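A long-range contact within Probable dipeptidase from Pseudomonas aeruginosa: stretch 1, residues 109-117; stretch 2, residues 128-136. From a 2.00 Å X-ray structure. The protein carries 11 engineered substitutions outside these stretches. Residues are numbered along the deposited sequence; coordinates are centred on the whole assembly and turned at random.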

ATOM      1  N   PHE A 109     -14.027   0.448  21.302  1.00 25.49           N
ATOM      2  CA  PHE A 109     -12.762   0.348  22.046  1.00 25.14           C
ATOM      3  C   PHE A 109     -12.093   1.706  22.311  1.00 24.65           C
ATOM      4  O   PHE A 109     -10.947   1.897  21.915  1.00 25.24           O
ATOM      5  CB  PHE A 109     -11.812  -0.587  21.276  1.00 25.53           C
ATOM      6  CG  PHE A 109     -12.380  -1.952  21.060  1.00 24.93           C
ATOM      7  CD1 PHE A 109     -12.294  -2.910  22.059  1.00 25.96           C
ATOM      8  CD2 PHE A 109     -13.057  -2.271  19.887  1.00 24.53           C
ATOM      9  CE1 PHE A 109     -12.869  -4.174  21.885  1.00 26.04           C
ATOM     10  CE2 PHE A 109     -13.616  -3.532  19.703  1.00 24.62           C
ATOM     11  CZ  PHE A 109     -13.521  -4.481  20.700  1.00 25.28           C
ATOM     12  N   PRO A 110     -12.806   2.657  22.958  1.00 24.47           N
ATOM     13  CA  PRO A 110     -12.292   4.037  23.089  1.00 24.82           C
ATOM     14  C   PRO A 110     -10.999   4.216  23.884  1.00 24.96           C
ATOM     15  O   PRO A 110     -10.265   5.175  23.636  1.00 25.28           O
ATOM     16  CB  PRO A 110     -13.442   4.786  23.775  1.00 24.97           C
ATOM     17  CG  PRO A 110     -14.196   3.697  24.501  1.00 24.63           C
ATOM     18  CD  PRO A 110     -14.148   2.535  23.563  1.00 24.37           C
ATOM     19  N   ASN A 111     -10.723   3.326  24.832  1.00 24.55           N
ATOM     20  CA  ASN A 111      -9.475   3.402  25.586  1.00 25.07           C
ATOM     21  C   ASN A 111      -8.335   2.743  24.821  1.00 24.21           C
ATOM     22  O   ASN A 111      -7.196   2.799  25.243  1.00 24.62           O
ATOM     23  CB  ASN A 111      -9.621   2.735  26.959  1.00 25.34           C
ATOM     24  CG  ASN A 111     -10.788   3.291  27.757  1.00 28.27           C
ATOM     25  OD1 ASN A 111     -10.959   4.505  27.859  1.00 29.92           O
ATOM     26  ND2 ASN A 111     -11.620   2.400  28.297  1.00 30.08           N
ATOM     27  N   GLN A 112      -8.642   2.100  23.701  1.00 23.29           N
ATOM     28  CA  GLN A 112      -7.625   1.292  23.009  1.00 22.35           C
ATOM     29  C   GLN A 112      -7.265   1.791  21.605  1.00 21.62           C
ATOM     30  O   GLN A 112      -6.176   1.479  21.095  1.00 21.96           O
ATOM     31  CB  GLN A 112      -8.067  -0.173  22.934  1.00 22.71           C
ATOM     32  CG  GLN A 112      -8.075  -0.932  24.257  1.00 24.80           C
ATOM     33  CD  GLN A 112      -8.070  -2.433  24.048  1.00 28.84           C
ATOM     34  OE1 GLN A 112      -7.027  -3.041  23.751  1.00 31.51           O
ATOM     35  NE2 GLN A 112      -9.235  -3.047  24.192  1.00 30.07           N
ATOM     36  N   VAL A 113      -8.188   2.524  20.978  1.00 20.43           N
ATOM     37  CA  VAL A 113      -8.066   2.961  19.574  1.00 19.76           C
ATOM     38  C   VAL A 113      -8.582   4.374  19.375  1.00 18.93           C
ATOM     39  O   VAL A 113      -9.598   4.744  19.949  1.00 18.70           O
ATOM     40  CB  VAL A 113      -8.936   2.091  18.623  1.00 20.09           C
ATOM     41  CG1 VAL A 113      -8.453   2.230  17.195  1.00 20.04           C
ATOM     42  CG2 VAL A 113      -8.942   0.623  19.049  1.00 20.21           C
ATOM     43  N   GLY A 114      -7.892   5.156  18.540  1.00 18.13           N
ATOM     44  CA  GLY A 114      -8.465   6.395  18.005  1.00 17.05           C
ATOM     45  C   GLY A 114      -8.126   6.623  16.525  1.00 16.48           C
ATOM     46  O   GLY A 114      -7.241   5.984  15.975  1.00 15.39           O
ATOM     47  N   ILE A 115      -8.790   7.592  15.904  1.00 15.92           N
ATOM     48  CA  ILE A 115      -8.412   8.025  14.558  1.00 16.06           C
ATOM     49  C   ILE A 115      -7.658   9.351  14.660  1.00 15.64           C
ATOM     50  O   ILE A 115      -8.118  10.278  15.323  1.00 15.88           O
ATOM     51  CB  ILE A 115      -9.641   8.129  13.615  1.00 15.81           C
ATOM     52  CG1 ILE A 115     -10.313   6.760  13.480  1.00 17.87           C
ATOM     53  CG2 ILE A 115      -9.224   8.610  12.206  1.00 16.14           C
ATOM     54  CD1 ILE A 115     -11.720   6.801  12.798  1.00 17.41           C
ATOM     55  N   ALA A 116      -6.483   9.410  14.041  1.00 14.69           N
ATOM     56  CA  ALA A 116      -5.669  10.625  13.956  1.00 14.38           C
ATOM     57  C   ALA A 116      -6.036  11.483  12.739  1.00 15.10           C
ATOM     58  O   ALA A 116      -6.003  11.005  11.597  1.00 14.99           O
ATOM     59  CB  ALA A 116      -4.212  10.237  13.884  1.00 14.43           C
ATOM     60  N   TYR A 117      -6.391  12.739  12.994  1.00 15.38           N
ATOM     61  CA  TYR A 117      -6.728  13.691  11.941  1.00 16.39           C
ATOM     62  C   TYR A 117      -5.564  14.610  11.588  1.00 16.48           C
ATOM     63  O   TYR A 117      -5.694  15.435  10.679  1.00 16.18           O
ATOM     64  CB  TYR A 117      -8.010  14.482  12.283  1.00 17.34           C
ATOM     65  CG  TYR A 117      -9.152  13.555  12.595  1.00 18.38           C
ATOM     66  CD1 TYR A 117      -9.799  12.868  11.575  1.00 22.06           C
ATOM     67  CD2 TYR A 117      -9.557  13.319  13.910  1.00 19.89           C
ATOM     68  CE1 TYR A 117     -10.831  11.978  11.846  1.00 22.13           C
ATOM     69  CE2 TYR A 117     -10.607  12.427  14.192  1.00 18.50           C
ATOM     70  CZ  TYR A 117     -11.228  11.773  13.153  1.00 19.67           C
ATOM     71  OH  TYR A 117     -12.263  10.895  13.379  1.00 21.95           O
ATOM     72  N   GLU A 128      -1.211   8.455  24.840  1.00 25.69           N
ATOM     73  CA  GLU A 128      -2.355   7.913  25.577  1.00 26.13           C
ATOM     74  C   GLU A 128      -2.417   6.385  25.537  1.00 26.42           C
ATOM     75  O   GLU A 128      -3.266   5.774  26.206  1.00 27.63           O
ATOM     76  CB  GLU A 128      -3.652   8.474  24.984  1.00 25.83           C
ATOM     77  CG  GLU A 128      -3.880   9.951  25.206  1.00 25.91           C
ATOM     78  CD  GLU A 128      -5.136  10.474  24.499  1.00 27.57           C
ATOM     79  OE1 GLU A 128      -6.000   9.662  24.098  1.00 28.18           O
ATOM     80  OE2 GLU A 128      -5.281  11.707  24.342  1.00 28.12           O
ATOM     81  N   GLY A 129      -1.556   5.766  24.734  1.00 25.53           N
ATOM     82  CA  GLY A 129      -1.554   4.313  24.583  1.00 25.46           C
ATOM     83  C   GLY A 129      -2.689   3.762  23.727  1.00 24.99           C
ATOM     84  O   GLY A 129      -3.102   2.598  23.880  1.00 25.33           O
ATOM     85  N   LYS A 130      -3.213   4.593  22.837  1.00 23.08           N
ATOM     86  CA  LYS A 130      -4.260   4.150  21.922  1.00 22.19           C
ATOM     87  C   LYS A 130      -3.647   3.917  20.535  1.00 21.39           C
ATOM     88  O   LYS A 130      -2.876   4.738  20.061  1.00 21.73           O
ATOM     89  CB  LYS A 130      -5.367   5.208  21.800  1.00 21.83           C
ATOM     90  CG  LYS A 130      -6.127   5.554  23.083  1.00 21.57           C
ATOM     91  CD  LYS A 130      -7.043   6.730  22.806  1.00 23.41           C
ATOM     92  CE  LYS A 130      -8.021   7.001  23.933  1.00 26.50           C
ATOM     93  NZ  LYS A 130      -7.357   7.671  25.037  1.00 25.79           N
ATOM     94  N   PHE A 131      -3.985   2.800  19.902  1.00 20.30           N
ATOM     95  CA  PHE A 131      -3.578   2.545  18.526  1.00 18.26           C
ATOM     96  C   PHE A 131      -4.149   3.657  17.649  1.00 17.54           C
ATOM     97  O   PHE A 131      -5.350   3.935  17.674  1.00 16.20           O
ATOM     98  CB  PHE A 131      -4.109   1.198  18.059  1.00 18.24           C
ATOM     99  CG  PHE A 131      -3.665   0.803  16.670  1.00 17.09           C
ATOM    100  CD1 PHE A 131      -2.389   0.282  16.452  1.00 17.73           C
ATOM    101  CD2 PHE A 131      -4.538   0.919  15.583  1.00 18.11           C
ATOM    102  CE1 PHE A 131      -1.990  -0.122  15.169  1.00 16.79           C
ATOM    103  CE2 PHE A 131      -4.138   0.524  14.291  1.00 15.31           C
ATOM    104  CZ  PHE A 131      -2.862   0.020  14.095  1.00 16.41           C
ATOM    105  N   ALA A 132      -3.275   4.279  16.868  1.00 16.52           N
ATOM    106  CA  ALA A 132      -3.663   5.432  16.047  1.00 16.66           C
ATOM    107  C   ALA A 132      -3.928   5.045  14.592  1.00 16.92           C
ATOM    108  O   ALA A 132      -3.013   4.707  13.816  1.00 16.94           O
ATOM    109  CB  ALA A 132      -2.624   6.523  16.138  1.00 15.72           C
ATOM    110  N   ILE A 133      -5.200   5.059  14.235  1.00 17.43           N
ATOM    111  CA  ILE A 133      -5.605   4.828  12.848  1.00 17.24           C
ATOM    112  C   ILE A 133      -5.460   6.106  12.052  1.00 17.18           C
ATOM    113  O   ILE A 133      -5.949   7.165  12.471  1.00 17.09           O
ATOM    114  CB  ILE A 133      -7.067   4.363  12.774  1.00 17.81           C
ATOM    115  CG1 ILE A 133      -7.206   2.949  13.348  1.00 18.16           C
ATOM    116  CG2 ILE A 133      -7.615   4.446  11.317  1.00 17.53           C
ATOM    117  CD1 ILE A 133      -8.660   2.527  13.568  1.00 17.86           C
ATOM    118  N   VAL A 134      -4.786   6.015  10.907  1.00 16.36           N
ATOM    119  CA  VAL A 134      -4.810   7.085   9.932  1.00 17.43           C
ATOM    120  C   VAL A 134      -5.752   6.597   8.825  1.00 16.83           C
ATOM    121  O   VAL A 134      -5.532   5.531   8.241  1.00 17.12           O
ATOM    122  CB  VAL A 134      -3.398   7.407   9.382  1.00 17.53           C
ATOM    123  CG1 VAL A 134      -3.497   8.362   8.177  1.00 19.24           C
ATOM    124  CG2 VAL A 134      -2.524   8.001  10.495  1.00 17.40           C
ATOM    125  N   MET A 135      -6.849   7.324   8.621  1.00 16.77           N
ATOM    126  CA  MET A 135      -7.883   6.890   7.697  1.00 14.69           C
ATOM    127  C   MET A 135      -7.395   7.308   6.336  1.00 15.64           C
ATOM    128  O   MET A 135      -7.223   8.495   6.080  1.00 14.65           O
ATOM    129  CB  MET A 135      -9.212   7.596   7.948  1.00 14.68           C
ATOM    130  CG  MET A 135     -10.349   7.101   7.024  1.00 14.48           C
ATOM    131  SD  MET A 135     -12.033   7.766   7.404  1.00 10.06           S
ATOM    132  CE  MET A 135     -12.273   7.014   9.026  1.00 17.73           C
ATOM    133  N   SER A 136      -7.160   6.330   5.470  1.00 15.75           N
ATOM    134  CA  SER A 136      -6.706   6.653   4.111  1.00 16.33           C
ATOM    135  C   SER A 136      -7.800   6.197   3.156  1.00 15.91           C
ATOM    136  O   SER A 136      -8.834   5.707   3.602  1.00 16.21           O
ATOM    137  CB  SER A 136      -5.357   5.998   3.811  1.00 15.76           C
ATOM    138  OG  SER A 136      -5.395   4.597   4.078  1.00 16.85           O
TER
HETATM  139  O   HOH W   1      -6.035   4.571  26.754  1.00 35.09           O
HETATM  140  O   HOH W   2      -7.300  10.074   9.435  1.00 13.75           O

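The two stretches meet as neighbouring parallel strands, and the backbone does the first part of the work. Four hydrogen bonds alternate along the seam: Phe131 N gives to Gln112 O at 2.8 Å, Gly114 N to Phe131 O at 3.0 Å, Ile133 N to Gly114 O at 2.8 Å, and Ala116 N to Ile133 O at 2.8 Å. Phe131 and Ile133 each spend both their N and their O on this neighbour, while the intervening Ala132 turns its own amide groups away from it. That is the parallel ladder in its simplest form, and it pairs Val113 with Phe131, Gly114 with Ala132 and Ile115 with Ile133. The strand axes come within 4.7 Å and diverge by 29°, so the pair is twisted rather than flat. Three CA-H...O contacts tighten the seam, the shortest running from Ile115 CA to Ile133 O at 3.3 Å.

This register fixes which side chains can meet. Val113, Ile115, Phe131 and Ile133 all leave on one face of the sheet, and there the hydrophobic packing is concentrated. Val113 CG1 is the bump that fits into the corner between Ile133 and the Phe131 ring: it rests 3.6 Å from Ile133 CD1 and 4.4 Å from Phe131 CD2, at the ring edge, near its plane. The end of the Phe131 side chain leads away from the other strand, and the valine meets the ring at its edge. One step on, Ile115 CG1 packs 4.1 Å from Ile133 CB. Both isoleucines adopt the same m, t rotamer, and the chain of Ile115 reaches far enough that its CD1 meets the methyl Met135 CE at 3.8 Å. The methionine gets there by extending through t and t before its last torsion turns to m.

The other face is leaner. Gly114 has no side chain, and its partner Ala132 offers a single methyl. A CB on the glycine would lie about 4.2 Å from Lys130 CD, so the aliphatic part of the lysine borders the space left open. Further along, Ala116 CB comes only to 4.4 Å from Val134 CG2, a light touch.

At the entrance to the ladder, Lys130 works along its length. Its CG lies 3.7 Å from Asn111 O and its CE 2.9 Å from Pro110 O, so the methylenes run past the carbonyls of the turn before the strand. The charged tip is then held within its own stretch, where Lys130 NZ forms a salt bridge with Glu128 OE1 at 2.6 Å. Gly129, between them, has positive phi and closes the preceding helix in a Schellman motif.

Water finishes both ends. Water 1 donates to Asn111 O at 2.6 Å and to Glu128 O at 3.1 Å; water 2 donates to Ala116 O at 2.7 Å and accepts from Met135 N at 2.9 Å, carrying the bonding pattern one step past the last direct bond.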